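Polysaccharide deacetylase (Ammonifex degensii, PDB 4WCJ) probably removes N-acetyl groups from the exopolysaccharide poly-beta-1,6-N-acetyl-D-glucosamine, as a zinc-bound deacetylase of carbohydrate esterase family 4. Local coordinates at residues A[91-96]-A[257-262]; A[36-41]-A[232-237]; A[61-66]-A[113-118]. One frame throughout, in Å; residues are numbered along the deposited sequence.

Interaction 1 shares a side of the beta/alpha barrel with each of the other two. Interactions 1 and 2, with centres about 8 Å apart, share the parallel sheet: strand 91-99 runs beside strand 36-42, and Leu92 N meets Gly36 O at 2.8 Å. Trp259 of interaction 1 also packs on Val38 of interaction 2, CH2 to CG2 3.5 Å. Interaction 3 belongs to the outer helical layer, its centre about 12 Å from that of interaction 1, which it touches where Leu65 meets Ala260. None builds the metal site of Asp99, His157 and His162; in interaction 2 the side chain of Val39 stays about 14 Å from the zinc ion.

Interaction 1 of 3, residues A[91-96]-A[257-262]; sequences KLVLVT and AAWAQA
Lys91, at the start of strand 91-99, lies over the indole of Trp259 from helix 253-261, the last helix of the beta/alpha barrel. Its CG is anti to the backbone N (chi1 -151°), and bends at chi2 and chi3 then lay the methylenes along one face of the ring, CD riding 3.4 Å above the plane of Trp259. The chain ends with NZ 4.5 Å from the centroid of the five-membered ring of Trp259, a cation-pi contact only 13° off the normal. The same ammonium donates to the main-chain carbonyl of the tryptophan, NZ to Trp259 O 2.7 Å, nearly along the C=O axis. Leu92 points its side chain away from the helix, where it touches Leu37, and offers its carbonyl to the ring edge, O to Trp259 CH2 3.6 Å. Val93 puts a methyl at that edge, in the ring plane, with CG2 3.8 Å from Trp259 CZ3. A long amphipathic lysine suits the first place and a slim branched valine the third, while the broad indole bridges helix and sheet, its NE1 bonded to Gly34 O. An alanine in place of Lys91 would probably leave that indole face without its aliphatic cover and Trp259 O without this donor. One ammonium serves both the pi cloud and a carbonyl of the last turn, and the negative end of the helix dipole there probably favours its charge.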
ATOM      1  N   LYS A  91      19.426  -3.106   3.359  1.00 63.56           N
ATOM      2  CA  LYS A  91      18.241  -3.762   2.810  1.00 67.53           C
ATOM      3  C   LYS A  91      16.947  -3.379   3.551  1.00 65.22           C
ATOM      4  O   LYS A  91      16.742  -3.804   4.685  1.00 58.12           O
ATOM      5  CB  LYS A  91      18.443  -5.277   2.882  1.00 68.38           C
ATOM      6  CG  LYS A  91      17.735  -6.062   1.827  1.00 67.62           C
ATOM      7  CD  LYS A  91      18.683  -6.465   0.704  1.00 71.15           C
ATOM      8  CE  LYS A  91      19.389  -7.774   1.017  1.00 74.22           C
ATOM      9  NZ  LYS A  91      20.055  -8.345  -0.191  1.00 75.63           N
ATOM     10  N   LEU A  92      16.069  -2.615   2.900  1.00 61.88           N
ATOM     11  CA  LEU A  92      14.868  -2.079   3.559  1.00 59.17           C
ATOM     12  C   LEU A  92      13.566  -2.656   2.999  1.00 54.74           C
ATOM     13  O   LEU A  92      13.487  -2.979   1.814  1.00 51.06           O
ATOM     14  CB  LEU A  92      14.841  -0.556   3.431  1.00 54.37           C
ATOM     15  CG  LEU A  92      16.192   0.140   3.613  1.00 57.45           C
ATOM     16  CD1 LEU A  92      16.064   1.623   3.346  1.00 57.52           C
ATOM     17  CD2 LEU A  92      16.750  -0.109   5.005  1.00 59.01           C
ATOM     18  N   VAL A  93      12.544  -2.775   3.848  1.00 49.25           N
ATOM     19  CA  VAL A  93      11.225  -3.237   3.409  1.00 47.49           C
ATOM     20  C   VAL A  93      10.089  -2.464   4.076  1.00 47.57           C
ATOM     21  O   VAL A  93      10.096  -2.255   5.285  1.00 47.89           O
ATOM     22  CB  VAL A  93      11.023  -4.748   3.683  1.00 47.70           C
ATOM     23  CG1 VAL A  93       9.560  -5.145   3.513  1.00 47.78           C
ATOM     24  CG2 VAL A  93      11.886  -5.574   2.754  1.00 47.48           C
ATOM     25  N   LEU A  94       9.122  -2.039   3.264  1.00 42.27           N
ATOM     26  CA  LEU A  94       7.874  -1.462   3.747  1.00 43.14           C
ATOM     27  C   LEU A  94       6.711  -2.411   3.468  1.00 41.85           C
ATOM     28  O   LEU A  94       6.525  -2.869   2.332  1.00 39.53           O
ATOM     29  CB  LEU A  94       7.611  -0.108   3.087  1.00 39.61           C
ATOM     30  CG  LEU A  94       6.279   0.569   3.426  1.00 37.22           C
ATOM     31  CD1 LEU A  94       6.142   0.788   4.927  1.00 41.25           C
ATOM     32  CD2 LEU A  94       6.147   1.888   2.693  1.00 37.69           C
ATOM     33  N   VAL A  95       5.934  -2.709   4.503  1.00 38.70           N
ATOM     34  CA  VAL A  95       4.725  -3.511   4.352  1.00 35.90           C
ATOM     35  C   VAL A  95       3.539  -2.610   4.016  1.00 33.91           C
ATOM     36  O   VAL A  95       3.302  -1.611   4.698  1.00 35.26           O
ATOM     37  CB  VAL A  95       4.415  -4.316   5.637  1.00 36.50           C
ATOM     38  CG1 VAL A  95       3.106  -5.078   5.491  1.00 33.63           C
ATOM     39  CG2 VAL A  95       5.561  -5.257   5.961  1.00 38.53           C
ATOM     40  N   THR A  96       2.818  -2.939   2.943  1.00 34.68           N
ATOM     41  CA  THR A  96       1.593  -2.214   2.605  1.00 32.09           C
ATOM     42  C   THR A  96       0.429  -3.158   2.289  1.00 28.12           C
ATOM     43  O   THR A  96       0.622  -4.292   1.815  1.00 29.53           O
ATOM     44  CB  THR A  96       1.791  -1.248   1.394  1.00 29.40           C
ATOM     45  OG1 THR A  96       1.768  -1.981   0.159  1.00 30.86           O
ATOM     46  CG2 THR A  96       3.087  -0.459   1.526  1.00 30.33           C
ATOM     47  N   ALA A 257      12.249 -13.347  -1.138  1.00 52.35           N
ATOM     48  CA  ALA A 257      12.993 -14.134  -0.157  1.00 54.10           C
ATOM     49  C   ALA A 257      14.433 -14.337  -0.589  1.00 58.25           C
ATOM     50  O   ALA A 257      15.350 -14.253   0.227  1.00 61.54           O
ATOM     51  CB  ALA A 257      12.316 -15.479   0.074  1.00 51.02           C
ATOM     52  N   ALA A 258      14.631 -14.611  -1.874  1.00 56.07           N
ATOM     53  CA  ALA A 258      15.972 -14.782  -2.420  1.00 65.22           C
ATOM     54  C   ALA A 258      16.751 -13.477  -2.350  1.00 60.51           C
ATOM     55  O   ALA A 258      17.934 -13.463  -2.012  1.00 63.54           O
ATOM     56  CB  ALA A 258      15.901 -15.281  -3.853  1.00 60.86           C
ATOM     57  N   TRP A 259      16.073 -12.381  -2.678  1.00 59.02           N
ATOM     58  CA  TRP A 259      16.659 -11.051  -2.605  1.00 59.55           C
ATOM     59  C   TRP A 259      17.070 -10.709  -1.178  1.00 62.02           C
ATOM     60  O   TRP A 259      18.114 -10.093  -0.955  1.00 65.87           O
ATOM     61  CB  TRP A 259      15.673 -10.012  -3.133  1.00 55.25           C
ATOM     62  CG  TRP A 259      16.028  -8.609  -2.783  1.00 56.50           C
ATOM     63  CD1 TRP A 259      16.955  -7.822  -3.396  1.00 58.62           C
ATOM     64  CD2 TRP A 259      15.453  -7.812  -1.737  1.00 54.95           C
ATOM     65  NE1 TRP A 259      16.999  -6.586  -2.798  1.00 58.10           N
ATOM     66  CE2 TRP A 259      16.084  -6.553  -1.777  1.00 55.63           C
ATOM     67  CE3 TRP A 259      14.463  -8.042  -0.772  1.00 52.53           C
ATOM     68  CZ2 TRP A 259      15.760  -5.525  -0.891  1.00 55.97           C
ATOM     69  CZ3 TRP A 259      14.144  -7.019   0.113  1.00 51.50           C
ATOM     70  CH2 TRP A 259      14.791  -5.777   0.048  1.00 52.68           C
ATOM     71  N   ALA A 260      16.243 -11.115  -0.220  1.00 59.84           N
ATOM     72  CA  ALA A 260      16.517 -10.868   1.191  1.00 62.01           C
ATOM     73  C   ALA A 260      17.707 -11.686   1.687  1.00 69.28           C
ATOM     74  O   ALA A 260      18.596 -11.161   2.360  1.00 72.75           O
ATOM     75  CB  ALA A 260      15.283 -11.172   2.028  1.00 57.76           C
ATOM     76  N   GLN A 261      17.715 -12.975   1.350  1.00 72.10           N
ATOM     77  CA  GLN A 261      18.771 -13.891   1.778  1.00 76.86           C
ATOM     78  C   GLN A 261      20.116 -13.546   1.152  1.00 81.44           C
ATOM     79  O   GLN A 261      21.165 -13.763   1.756  1.00 84.22           O
ATOM     80  CB  GLN A 261      18.398 -15.336   1.433  1.00 76.18           C
ATOM     81  N   ALA A 262      20.073 -13.013  -0.066  1.00 83.66           N
ATOM     82  CA  ALA A 262      21.280 -12.658  -0.803  1.00 88.42           C
ATOM     83  C   ALA A 262      22.068 -11.557  -0.100  1.00 91.50           C
ATOM     84  O   ALA A 262      23.150 -11.174  -0.548  1.00 96.39           O
ATOM     85  CB  ALA A 262      20.923 -12.228  -2.219  1.00 87.13           C
TER

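Interaction 2 of 3, residues A[36-41]-A[232-237]; sequences GLVVLC and AKVNRP
Leu37 and Asn235 form a single antiparallel bridge, a hydrogen-bonded pair that fastens the loop between strands 226-229 and 242-247 to strand 36-42 of the beta/alpha barrel. Leu37 N gives a straight bond to Asn235 O (2.8 Å, 173°), in the plane of that carbonyl. Leu37 O receives two donors in return, Asn235 N and the side-chain ND2, which arrive from opposite faces of the carbonyl plane. The amide gets there because CG of Asn235 stands beside its own backbone N (chi1 -62°), so one asparagine grips the strand with main chain and side chain together; ND2 also serves Gly244 O, tying in the next strand. Val39 lies across this amide at about a right angle, CG2 to Asn235 ND2 4.0 Å, a methyl against the nitrogen. On the other flank Val38 and Val234 cross obliquely, their CG2 methyls 4.0 Å apart; valine is short enough here for the two methyls to meet without pushing the chains apart. Gly36 belongs where it is: a CB would collide with Val234 CG1, already 3.6 Å from Gly36 CA, and the backbone angles themselves call for glycine. The guanidinium of Arg236 turns its edge toward Gly36 N, but its bond goes to Asp35 O. Beyond the bridge the backbones diverge, and a water joins them, accepting from Val39 N and donating to Lys233 O, 2.8 Å from each.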
ATOM      1  N   GLY A  36      18.551  -1.631  -0.899  1.00 63.09           N
ATOM      2  CA  GLY A  36      17.531  -0.663  -1.248  1.00 61.47           C
ATOM      3  C   GLY A  36      16.207  -1.024  -0.610  1.00 54.07           C
ATOM      4  O   GLY A  36      16.148  -1.926   0.223  1.00 56.97           O
ATOM      5  N   LEU A  37      15.146  -0.340  -1.025  1.00 51.88           N
ATOM      6  CA  LEU A  37      13.828  -0.499  -0.425  1.00 48.62           C
ATOM      7  C   LEU A  37      12.866  -1.306  -1.285  1.00 47.18           C
ATOM      8  O   LEU A  37      12.501  -0.872  -2.372  1.00 47.16           O
ATOM      9  CB  LEU A  37      13.210   0.872  -0.157  1.00 47.11           C
ATOM     10  CG  LEU A  37      11.740   0.883   0.285  1.00 48.46           C
ATOM     11  CD1 LEU A  37      11.565   0.225   1.647  1.00 47.38           C
ATOM     12  CD2 LEU A  37      11.188   2.301   0.286  1.00 47.82           C
ATOM     13  N   VAL A  38      12.442  -2.463  -0.789  1.00 46.09           N
ATOM     14  CA  VAL A  38      11.371  -3.215  -1.437  1.00 45.21           C
ATOM     15  C   VAL A  38      10.073  -2.989  -0.674  1.00 46.06           C
ATOM     16  O   VAL A  38      10.049  -3.036   0.553  1.00 46.05           O
ATOM     17  CB  VAL A  38      11.698  -4.730  -1.525  1.00 45.46           C
ATOM     18  CG1 VAL A  38      10.438  -5.557  -1.744  1.00 43.40           C
ATOM     19  CG2 VAL A  38      12.714  -4.982  -2.629  1.00 49.16           C
ATOM     20  N   VAL A  39       9.000  -2.706  -1.403  1.00 41.42           N
ATOM     21  CA  VAL A  39       7.717  -2.432  -0.780  1.00 39.48           C
ATOM     22  C   VAL A  39       6.727  -3.533  -1.150  1.00 41.97           C
ATOM     23  O   VAL A  39       6.441  -3.747  -2.326  1.00 41.24           O
ATOM     24  CB  VAL A  39       7.176  -1.050  -1.205  1.00 36.51           C
ATOM     25  CG1 VAL A  39       5.881  -0.738  -0.488  1.00 33.93           C
ATOM     26  CG2 VAL A  39       8.205   0.034  -0.895  1.00 37.93           C
ATOM     27  N   LEU A  40       6.217  -4.241  -0.143  1.00 42.46           N
ATOM     28  CA  LEU A  40       5.310  -5.362  -0.394  1.00 40.67           C
ATOM     29  C   LEU A  40       3.863  -4.892  -0.438  1.00 37.50           C
ATOM     30  O   LEU A  40       3.458  -4.040   0.351  1.00 33.14           O
ATOM     31  CB  LEU A  40       5.475  -6.440   0.677  1.00 39.93           C
ATOM     32  CG  LEU A  40       6.902  -6.918   0.946  1.00 40.44           C
ATOM     33  CD1 LEU A  40       6.927  -7.952   2.068  1.00 36.16           C
ATOM     34  CD2 LEU A  40       7.535  -7.470  -0.310  1.00 42.75           C
ATOM     35  N   CYS A  41       3.098  -5.436  -1.378  1.00 38.24           N
ATOM     36  CA  CYS A  41       1.676  -5.153  -1.475  1.00 35.54           C
ATOM     37  C   CYS A  41       0.856  -6.411  -1.201  1.00 33.72           C
ATOM     38  O   CYS A  41       0.849  -7.357  -1.997  1.00 33.15           O
ATOM     39  CB  CYS A  41       1.318  -4.584  -2.849  1.00 36.30           C
ATOM     40  SG  CYS A  41      -0.459  -4.322  -3.084  1.00 34.04           S
ATOM     41  N   ALA A 232       7.301  -3.961  -9.868  1.00 47.99           N
ATOM     42  CA  ALA A 232       8.142  -4.691  -8.923  1.00 48.96           C
ATOM     43  C   ALA A 232       9.619  -4.351  -9.101  1.00 51.29           C
ATOM     44  O   ALA A 232      10.258  -4.823 -10.038  1.00 51.70           O
ATOM     45  CB  ALA A 232       7.923  -6.189  -9.072  1.00 48.82           C
ATOM     46  N   LYS A 233      10.164  -3.549  -8.194  1.00 51.59           N
ATOM     47  CA  LYS A 233      11.561  -3.133  -8.300  1.00 54.56           C
ATOM     48  C   LYS A 233      12.177  -2.885  -6.936  1.00 51.92           C
ATOM     49  O   LYS A 233      11.462  -2.779  -5.937  1.00 48.38           O
ATOM     50  CB  LYS A 233      11.679  -1.866  -9.148  1.00 57.18           C
ATOM     51  CG  LYS A 233      10.769  -0.741  -8.684  1.00 56.66           C
ATOM     52  CD  LYS A 233      11.143   0.586  -9.320  1.00 59.34           C
ATOM     53  CE  LYS A 233      12.386   1.164  -8.660  1.00 66.43           C
ATOM     54  NZ  LYS A 233      12.664   2.566  -9.088  1.00 70.78           N
ATOM     55  N   VAL A 234      13.506  -2.805  -6.890  1.00 53.53           N
ATOM     56  CA  VAL A 234      14.172  -2.290  -5.697  1.00 52.76           C
ATOM     57  C   VAL A 234      14.205  -0.775  -5.793  1.00 52.05           C
ATOM     58  O   VAL A 234      14.802  -0.221  -6.716  1.00 54.48           O
ATOM     59  CB  VAL A 234      15.612  -2.823  -5.523  1.00 55.78           C
ATOM     60  CG1 VAL A 234      16.295  -2.130  -4.336  1.00 54.45           C
ATOM     61  CG2 VAL A 234      15.613  -4.329  -5.328  1.00 58.47           C
ATOM     62  N   ASN A 235      13.558  -0.108  -4.840  1.00 50.52           N
ATOM     63  CA  ASN A 235      13.516   1.348  -4.829  1.00 49.43           C
ATOM     64  C   ASN A 235      14.769   1.926  -4.183  1.00 51.90           C
ATOM     65  O   ASN A 235      15.253   1.404  -3.180  1.00 50.90           O
ATOM     66  CB  ASN A 235      12.257   1.842  -4.108  1.00 45.03           C
ATOM     67  CG  ASN A 235      10.978   1.389  -4.803  1.00 44.30           C
ATOM     68  OD1 ASN A 235      10.581   1.949  -5.826  1.00 43.92           O
ATOM     69  ND2 ASN A 235      10.339   0.362  -4.257  1.00 43.12           N
ATOM     70  N   ARG A 236      15.288   2.997  -4.780  1.00 52.79           N
ATOM     71  CA  ARG A 236      16.545   3.606  -4.352  1.00 57.46           C
ATOM     72  C   ARG A 236      16.350   5.092  -4.042  1.00 57.14           C
ATOM     73  O   ARG A 236      15.392   5.699  -4.519  1.00 55.16           O
ATOM     74  CB  ARG A 236      17.613   3.420  -5.436  1.00 60.52           C
ATOM     75  CG  ARG A 236      18.008   1.969  -5.696  1.00 63.46           C
ATOM     76  CD  ARG A 236      18.892   1.422  -4.583  1.00 68.15           C
ATOM     77  NE  ARG A 236      20.138   2.180  -4.458  1.00 72.65           N
ATOM     78  CZ  ARG A 236      21.038   1.996  -3.495  1.00 72.78           C
ATOM     79  NH1 ARG A 236      22.137   2.739  -3.464  1.00 76.85           N
ATOM     80  NH2 ARG A 236      20.842   1.071  -2.562  1.00 67.62           N
ATOM     81  N   PRO A 237      17.252   5.687  -3.239  1.00 60.86           N
ATOM     82  CA  PRO A 237      17.127   7.126  -2.973  1.00 59.93           C
ATOM     83  C   PRO A 237      17.083   7.942  -4.264  1.00 58.59           C
ATOM     84  O   PRO A 237      17.834   7.662  -5.203  1.00 62.19           O
ATOM     85  CB  PRO A 237      18.385   7.441  -2.159  1.00 62.64           C
ATOM     86  CG  PRO A 237      18.723   6.158  -1.486  1.00 62.98           C
ATOM     87  CD  PRO A 237      18.348   5.076  -2.466  1.00 62.79           C
TER
HETATM   88  O   HOH W   1       9.391  -3.138  -4.129  1.00 35.94           O

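Interaction 3 of 3, residues A[61-66]-A[113-118]; sequences QLDYLR and KKRKIP
Leu62 on helix 55-67 meets Ile117 just beyond helix 102-114, two neighbouring helices of the outer layer of the beta/alpha barrel. The second helix ends in a Schellman motif: Lys116 takes a positive phi of 57°, and the chain turns there to send Ile117 inward and on toward strand 119-123. The tight part is apolar. Leu62 and Ile117 are both buried and approach at a slant, with CD1 of Leu62 4.0 Å from CD1 of Ile117, and both also rest on Phe72 of the short strand 71-72 and on Leu112 of the second helix. Branched aliphatic chains fit here because they can fill the space between two helices and a strand without bringing in any polar atom.

Toward solvent the contact changes to charged groups, two of them arginines on long arms. Arg115 reaches out extended from CG to NE and grips Asp63 side-on with two nitrogens, one to each oxygen: NE to OD1 of Asp63 at 2.7 Å, and NH1 to OD2 of Asp63 at 3.2 Å. Both oxygens are met on their syn sides with the two planes 23° apart, a moderately twisted pairing that should still restrict rotation of either end. The remaining nitrogen of Arg115, NH2, bonds back to Val111 O. Aspartate suits the helix surface, being short enough to let the arginine do the reaching. Arg66, the exposed member, bends at chi3 (-77°), which brings a face of its guanidinium over Ile117 CD1, with NH2 3.8 Å from Ile117 CG1; it covers the isoleucine but not Leu62. Its edge is turned to the main chain at the end of the other helix, where NH1 donates to a lone pair of Arg115 O, lying in the carbonyl plane, at 2.9 Å.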
ATOM      1  N   GLN A  61       6.381 -15.258   6.583  1.00 54.06           N
ATOM      2  CA  GLN A  61       7.065 -14.344   5.669  1.00 53.56           C
ATOM      3  C   GLN A  61       7.745 -13.198   6.403  1.00 52.85           C
ATOM      4  O   GLN A  61       8.899 -12.867   6.130  1.00 54.31           O
ATOM      5  CB  GLN A  61       6.088 -13.783   4.636  1.00 51.05           C
ATOM      6  CG  GLN A  61       5.715 -14.778   3.558  1.00 52.19           C
ATOM      7  CD  GLN A  61       4.907 -14.148   2.446  1.00 50.24           C
ATOM      8  OE1 GLN A  61       4.530 -12.976   2.523  1.00 49.66           O
ATOM      9  NE2 GLN A  61       4.634 -14.924   1.401  1.00 51.13           N
ATOM     10  N   LEU A  62       7.019 -12.588   7.331  1.00 50.84           N
ATOM     11  CA  LEU A  62       7.571 -11.505   8.127  1.00 50.26           C
ATOM     12  C   LEU A  62       8.734 -12.019   8.959  1.00 53.12           C
ATOM     13  O   LEU A  62       9.793 -11.397   9.010  1.00 53.98           O
ATOM     14  CB  LEU A  62       6.499 -10.895   9.029  1.00 48.03           C
ATOM     15  CG  LEU A  62       5.281 -10.340   8.293  1.00 47.45           C
ATOM     16  CD1 LEU A  62       4.302  -9.714   9.286  1.00 43.54           C
ATOM     17  CD2 LEU A  62       5.707  -9.331   7.243  1.00 47.74           C
ATOM     18  N   ASP A  63       8.533 -13.170   9.590  1.00 54.76           N
ATOM     19  CA  ASP A  63       9.570 -13.774  10.411  1.00 57.75           C
ATOM     20  C   ASP A  63      10.815 -14.084   9.589  1.00 63.05           C
ATOM     21  O   ASP A  63      11.928 -13.810  10.030  1.00 65.72           O
ATOM     22  CB  ASP A  63       9.049 -15.040  11.092  1.00 59.25           C
ATOM     23  CG  ASP A  63       8.041 -14.738  12.187  1.00 60.26           C
ATOM     24  OD1 ASP A  63       7.989 -13.576  12.636  1.00 58.87           O
ATOM     25  OD2 ASP A  63       7.305 -15.659  12.600  1.00 61.80           O
ATOM     26  N   TYR A  64      10.633 -14.643   8.395  1.00 61.32           N
ATOM     27  CA  TYR A  64      11.781 -14.977   7.558  1.00 63.23           C
ATOM     28  C   TYR A  64      12.589 -13.732   7.214  1.00 62.61           C
ATOM     29  O   TYR A  64      13.807 -13.729   7.337  1.00 65.07           O
ATOM     30  CB  TYR A  64      11.354 -15.684   6.272  1.00 63.66           C
ATOM     31  CG  TYR A  64      12.529 -16.001   5.378  1.00 68.36           C
ATOM     32  CD1 TYR A  64      13.404 -17.034   5.696  1.00 72.34           C
ATOM     33  CD2 TYR A  64      12.781 -15.256   4.232  1.00 66.02           C
ATOM     34  CE1 TYR A  64      14.488 -17.325   4.892  1.00 74.93           C
ATOM     35  CE2 TYR A  64      13.867 -15.541   3.419  1.00 69.11           C
ATOM     36  CZ  TYR A  64      14.716 -16.575   3.757  1.00 72.91           C
ATOM     37  OH  TYR A  64      15.797 -16.864   2.958  1.00 82.16           O
ATOM     38  N   LEU A  65      11.901 -12.679   6.791  1.00 59.48           N
ATOM     39  CA  LEU A  65      12.561 -11.435   6.412  1.00 58.76           C
ATOM     40  C   LEU A  65      13.403 -10.899   7.562  1.00 69.16           C
ATOM     41  O   LEU A  65      14.570 -10.558   7.382  1.00 72.10           O
ATOM     42  CB  LEU A  65      11.530 -10.390   5.975  1.00 55.20           C
ATOM     43  CG  LEU A  65      10.974 -10.527   4.555  1.00 54.86           C
ATOM     44  CD1 LEU A  65       9.858  -9.524   4.318  1.00 50.98           C
ATOM     45  CD2 LEU A  65      12.082 -10.347   3.531  1.00 56.47           C
ATOM     46  N   ARG A  66      12.805 -10.847   8.746  1.00 58.54           N
ATOM     47  CA  ARG A  66      13.497 -10.396   9.943  1.00 61.07           C
ATOM     48  C   ARG A  66      14.666 -11.317  10.288  1.00 65.07           C
ATOM     49  O   ARG A  66      15.764 -10.854  10.599  1.00 66.97           O
ATOM     50  CB  ARG A  66      12.508 -10.309  11.112  1.00 57.88           C
ATOM     51  CG  ARG A  66      13.121  -9.931  12.445  1.00 61.57           C
ATOM     52  CD  ARG A  66      12.093  -9.220  13.321  1.00 59.66           C
ATOM     53  NE  ARG A  66      11.887  -7.833  12.910  1.00 54.37           N
ATOM     54  CZ  ARG A  66      10.910  -7.058  13.368  1.00 52.12           C
ATOM     55  NH1 ARG A  66      10.039  -7.542  14.239  1.00 51.91           N
ATOM     56  NH2 ARG A  66      10.797  -5.807  12.945  1.00 50.55           N
ATOM     57  N   LYS A 113       1.359  -6.333  15.020  1.00 34.00           N
ATOM     58  CA  LYS A 113       1.477  -5.687  16.324  1.00 35.57           C
ATOM     59  C   LYS A 113       2.426  -6.475  17.219  1.00 40.92           C
ATOM     60  O   LYS A 113       3.276  -5.899  17.899  1.00 44.96           O
ATOM     61  CB  LYS A 113       0.100  -5.547  16.973  1.00 39.79           C
ATOM     62  CG  LYS A 113       0.104  -4.778  18.290  1.00 48.11           C
ATOM     63  CD  LYS A 113      -1.299  -4.322  18.669  1.00 54.41           C
ATOM     64  CE  LYS A 113      -2.204  -5.495  19.020  1.00 58.50           C
ATOM     65  NZ  LYS A 113      -3.566  -5.044  19.435  1.00 59.44           N
ATOM     66  N   LYS A 114       2.291  -7.796  17.197  1.00 42.70           N
ATOM     67  CA  LYS A 114       3.101  -8.670  18.045  1.00 47.04           C
ATOM     68  C   LYS A 114       4.568  -8.638  17.620  1.00 51.25           C
ATOM     69  O   LYS A 114       5.448  -9.053  18.368  1.00 53.46           O
ATOM     70  CB  LYS A 114       2.553 -10.100  18.005  1.00 49.27           C
ATOM     71  CG  LYS A 114       3.042 -11.008  19.126  1.00 55.77           C
ATOM     72  CD  LYS A 114       2.232 -12.305  19.227  1.00 57.35           C
ATOM     73  CE  LYS A 114       2.440 -13.223  18.023  1.00 59.59           C
ATOM     74  NZ  LYS A 114       1.606 -12.853  16.826  1.00 60.19           N
ATOM     75  N   ARG A 115       4.818  -8.138  16.409  1.00 44.99           N
ATOM     76  CA  ARG A 115       6.175  -7.978  15.890  1.00 43.42           C
ATOM     77  C   ARG A 115       6.601  -6.514  15.791  1.00 38.85           C
ATOM     78  O   ARG A 115       7.732  -6.224  15.404  1.00 41.04           O
ATOM     79  CB  ARG A 115       6.291  -8.640  14.513  1.00 41.86           C
ATOM     80  CG  ARG A 115       6.258 -10.147  14.581  1.00 44.55           C
ATOM     81  CD  ARG A 115       5.827 -10.777  13.273  1.00 43.54           C
ATOM     82  NE  ARG A 115       5.778 -12.231  13.397  1.00 46.19           N
ATOM     83  CZ  ARG A 115       4.794 -12.896  13.990  1.00 46.42           C
ATOM     84  NH1 ARG A 115       4.843 -14.219  14.063  1.00 50.55           N
ATOM     85  NH2 ARG A 115       3.764 -12.241  14.522  1.00 42.31           N
ATOM     86  N   LYS A 116       5.697  -5.600  16.146  1.00 38.87           N
ATOM     87  CA  LYS A 116       5.964  -4.158  16.085  1.00 39.18           C
ATOM     88  C   LYS A 116       6.370  -3.692  14.686  1.00 41.53           C
ATOM     89  O   LYS A 116       7.206  -2.800  14.538  1.00 41.60           O
ATOM     90  CB  LYS A 116       7.053  -3.754  17.087  1.00 44.74           C
ATOM     91  CG  LYS A 116       6.639  -3.802  18.542  1.00 47.67           C
ATOM     92  CD  LYS A 116       7.780  -3.319  19.418  1.00 52.55           C
ATOM     93  CE  LYS A 116       7.615  -3.766  20.856  1.00 56.71           C
ATOM     94  NZ  LYS A 116       8.854  -3.525  21.643  1.00 62.98           N
ATOM     95  N   ILE A 117       5.772  -4.309  13.671  1.00 40.48           N
ATOM     96  CA  ILE A 117       6.054  -3.964  12.282  1.00 40.19           C
ATOM     97  C   ILE A 117       5.067  -2.922  11.762  1.00 35.87           C
ATOM     98  O   ILE A 117       3.852  -3.156  11.717  1.00 34.06           O
ATOM     99  CB  ILE A 117       6.020  -5.218  11.381  1.00 39.29           C
ATOM    100  CG1 ILE A 117       7.184  -6.147  11.734  1.00 42.48           C
ATOM    101  CG2 ILE A 117       6.080  -4.827   9.908  1.00 36.65           C
ATOM    102  CD1 ILE A 117       7.082  -7.523  11.120  1.00 42.63           C
ATOM    103  N   PRO A 118       5.591  -1.766  11.350  1.00 35.05           N
ATOM    104  CA  PRO A 118       4.762  -0.714  10.759  1.00 34.48           C
ATOM    105  C   PRO A 118       4.179  -1.163   9.422  1.00 35.77           C
ATOM    106  O   PRO A 118       4.703  -2.090   8.804  1.00 37.72           O
ATOM    107  CB  PRO A 118       5.742   0.446  10.548  1.00 34.38           C
ATOM    108  CG  PRO A 118       7.063  -0.007  11.114  1.00 36.99           C
ATOM    109  CD  PRO A 118       7.026  -1.488  11.196  1.00 38.34           C
TER